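Local structure of FBP protein (Leishmania major, 5OEZ) at residues C[25-30]-C[88-93]. The protein probably hydrolyses fructose 1,6-bisphosphate to fructose 6-phosphate and phosphate, a step of carbohydrate biosynthesis, as a magnesium-dependent homotetramer that binds AMP. Residues are numbered along the deposited sequence; the frame is centred on the assembly and turned at random.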
ATOM      1  N   ARG C  25      -6.640 -33.934   5.618  1.00121.05           N
ATOM      2  CA  ARG C  25      -8.005 -33.406   5.476  1.00127.86           C
ATOM      3  C   ARG C  25      -8.048 -31.925   5.082  1.00134.91           C
ATOM      4  O   ARG C  25      -8.858 -31.544   4.239  1.00159.14           O
ATOM      5  CB  ARG C  25      -8.803 -33.663   6.761  1.00142.69           C
ATOM      6  CG  ARG C  25     -10.306 -33.230   6.707  1.00146.28           C
ATOM      7  CD  ARG C  25     -11.392 -34.174   6.172  1.00144.48           C
ATOM      8  NE  ARG C  25     -12.717 -33.667   6.567  1.00143.85           N
ATOM      9  CZ  ARG C  25     -13.380 -32.643   6.012  1.00145.58           C
ATOM     10  NH1 ARG C  25     -12.885 -31.953   4.984  1.00139.72           N
ATOM     11  NH2 ARG C  25     -14.577 -32.304   6.494  1.00150.19           N
ATOM     12  N   GLY C  26      -7.192 -31.106   5.697  1.00125.58           N
ATOM     13  CA  GLY C  26      -7.018 -29.701   5.295  1.00 99.83           C
ATOM     14  C   GLY C  26      -7.912 -28.685   5.993  1.00 82.92           C
ATOM     15  O   GLY C  26      -7.930 -27.515   5.608  1.00 78.19           O
ATOM     16  N   ASP C  27      -8.656 -29.125   7.009  1.00 73.40           N
ATOM     17  CA  ASP C  27      -9.475 -28.229   7.830  1.00 67.94           C
ATOM     18  C   ASP C  27      -8.629 -27.106   8.438  1.00 56.37           C
ATOM     19  O   ASP C  27      -9.039 -25.951   8.452  1.00 58.84           O
ATOM     20  CB  ASP C  27     -10.179 -28.998   8.965  1.00 76.94           C
ATOM     21  CG  ASP C  27     -11.535 -29.571   8.554  1.00 98.71           C
ATOM     22  OD1 ASP C  27     -11.663 -30.057   7.405  1.00107.44           O
ATOM     23  OD2 ASP C  27     -12.474 -29.534   9.397  1.00 99.22           O
ATOM     24  N   PHE C  28      -7.435 -27.441   8.906  1.00 52.76           N
ATOM     25  CA  PHE C  28      -6.605 -26.479   9.623  1.00 56.97           C
ATOM     26  C   PHE C  28      -6.107 -25.364   8.691  1.00 51.11           C
ATOM     27  O   PHE C  28      -6.026 -24.194   9.091  1.00 54.71           O
ATOM     28  CB  PHE C  28      -5.432 -27.177  10.343  1.00 54.60           C
ATOM     29  CG  PHE C  28      -4.671 -26.270  11.277  1.00 52.58           C
ATOM     30  CD1 PHE C  28      -5.302 -25.702  12.367  1.00 53.27           C
ATOM     31  CD2 PHE C  28      -3.328 -25.977  11.059  1.00 50.26           C
ATOM     32  CE1 PHE C  28      -4.614 -24.851  13.218  1.00 55.03           C
ATOM     33  CE2 PHE C  28      -2.636 -25.132  11.900  1.00 52.69           C
ATOM     34  CZ  PHE C  28      -3.278 -24.568  12.989  1.00 53.18           C
ATOM     35  N   THR C  29      -5.765 -25.734   7.465  1.00 51.20           N
ATOM     36  CA  THR C  29      -5.377 -24.777   6.447  1.00 46.08           C
ATOM     37  C   THR C  29      -6.489 -23.762   6.197  1.00 43.66           C
ATOM     38  O   THR C  29      -6.233 -22.552   6.155  1.00 42.70           O
ATOM     39  CB  THR C  29      -5.003 -25.521   5.157  1.00 51.08           C
ATOM     40  OG1 THR C  29      -3.879 -26.361   5.422  1.00 49.49           O
ATOM     41  CG2 THR C  29      -4.616 -24.560   4.029  1.00 55.90           C
ATOM     42  N   LEU C  30      -7.715 -24.248   6.024  1.00 44.99           N
ATOM     43  CA  LEU C  30      -8.847 -23.356   5.791  1.00 48.28           C
ATOM     44  C   LEU C  30      -9.081 -22.451   6.991  1.00 54.29           C
ATOM     45  O   LEU C  30      -9.350 -21.260   6.816  1.00 54.78           O
ATOM     46  CB  LEU C  30     -10.119 -24.127   5.427  1.00 52.57           C
ATOM     47  CG  LEU C  30     -10.104 -24.992   4.158  1.00 57.53           C
ATOM     48  CD1 LEU C  30     -11.511 -25.476   3.827  1.00 58.13           C
ATOM     49  CD2 LEU C  30      -9.505 -24.263   2.974  1.00 60.41           C
ATOM     50  N   SER C  88     -15.502 -20.570   6.739  1.00 51.04           N
ATOM     51  CA  SER C  88     -14.357 -21.431   6.429  1.00 51.37           C
ATOM     52  C   SER C  88     -14.708 -22.915   6.215  1.00 55.42           C
ATOM     53  O   SER C  88     -13.931 -23.625   5.571  1.00 51.51           O
ATOM     54  CB  SER C  88     -13.280 -21.317   7.521  1.00 51.43           C
ATOM     55  OG  SER C  88     -13.695 -21.882   8.766  1.00 60.46           O
ATOM     56  N   THR C  89     -15.841 -23.362   6.777  1.00 48.27           N
ATOM     57  CA  THR C  89     -16.227 -24.772   6.920  1.00 50.19           C
ATOM     58  C   THR C  89     -15.408 -25.553   7.959  1.00 50.02           C
ATOM     59  O   THR C  89     -15.594 -26.758   8.110  1.00 60.06           O
ATOM     60  CB  THR C  89     -16.213 -25.575   5.585  1.00 57.79           C
ATOM     61  OG1 THR C  89     -14.860 -25.893   5.212  1.00 55.85           O
ATOM     62  CG2 THR C  89     -16.931 -24.815   4.464  1.00 57.27           C
ATOM     63  N   SER C  90     -14.543 -24.882   8.701  1.00 55.09           N
ATOM     64  CA  SER C  90     -13.636 -25.559   9.635  1.00 65.19           C
ATOM     65  C   SER C  90     -14.105 -25.577  11.093  1.00 53.72           C
ATOM     66  O   SER C  90     -13.560 -26.339  11.889  1.00 49.41           O
ATOM     67  CB  SER C  90     -12.240 -24.919   9.560  1.00 70.25           C
ATOM     68  OG  SER C  90     -11.614 -25.297   8.350  1.00 90.16           O
ATOM     69  N   VAL C  91     -15.054 -24.721  11.463  1.00 54.08           N
ATOM     70  CA  VAL C  91     -15.387 -24.544  12.881  1.00 60.33           C
ATOM     71  C   VAL C  91     -16.723 -25.184  13.225  1.00 56.28           C
ATOM     72  O   VAL C  91     -17.682 -25.114  12.454  1.00 56.32           O
ATOM     73  CB  VAL C  91     -15.354 -23.063  13.334  1.00 59.69           C
ATOM     74  CG1 VAL C  91     -14.142 -22.352  12.755  1.00 57.24           C
ATOM     75  CG2 VAL C  91     -16.626 -22.326  12.968  1.00 66.15           C
ATOM     76  N   CYS C  92     -16.750 -25.830  14.380  1.00 60.67           N
ATOM     77  CA  CYS C  92     -17.977 -26.316  15.000  1.00 63.32           C
ATOM     78  C   CYS C  92     -18.608 -25.220  15.865  1.00 54.38           C
ATOM     79  O   CYS C  92     -19.804 -24.920  15.754  1.00 56.58           O
ATOM     80  CB  CYS C  92     -17.633 -27.514  15.889  1.00 63.48           C
ATOM     81  SG  CYS C  92     -19.097 -28.265  16.598  1.00100.51           S
ATOM     82  N   VAL C  93     -17.777 -24.604  16.696  1.00 48.39           N
ATOM     83  CA  VAL C  93     -18.221 -23.658  17.693  1.00 47.18           C
ATOM     84  C   VAL C  93     -17.280 -22.470  17.706  1.00 46.18           C
ATOM     85  O   VAL C  93     -16.066 -22.633  17.621  1.00 46.83           O
ATOM     86  CB  VAL C  93     -18.200 -24.336  19.097  1.00 51.24           C
ATOM     87  CG1 VAL C  93     -18.364 -23.359  20.254  1.00 51.72           C
ATOM     88  CG2 VAL C  93     -19.261 -25.415  19.164  1.00 59.08           C
TER
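One hydrogen bond joins Ser90 to Asp27: the hydroxyl OG of Ser90 donates to the backbone O of Asp27 at 2.7 Å. The donor sits at a C=O...OG angle of 124°, tilted 20° out of the carbonyl plane. The Ser90 OG stands anti to its own carbonyl carbon, and it also lies 3.5 Å from CB of Leu30, three residues after Asp27 on helix 27-47.

Van der Waals contact comes from Leu30, whose CD1 methyl rests against two oxygens, O of Ser88 at 3.5 Å and OG1 of Thr89 at 3.6 Å. Leu30 also packs against Thr29 of a second subunit.

Within 88-93, Ser90 N donates to Ser88 OG (3.1 Å, N-H...O angle 158°), an ST turn; the same OG bonds to Leu85 O in helix 72-87. Thr89, with positive phi, takes the chain out of that helix toward strand 91-96. Within 25-30, Arg25 NH1 and Asp27 OD1 attract by charge, the oxygen lying above the guanidinium face; this arginine is poorly ordered.

Residues 25-29 and Tyr113, whose side chain touches Asp27, bind AMP in another structure of this protein; no AMP is bound to this chain. The chemistry thus implies that the one hydrogen bond between the segments, with leucine contacts beside it, joins the first turn of helix 27-47 to the turn between helix 72-87 and strand 91-96 of the eight-stranded sheet.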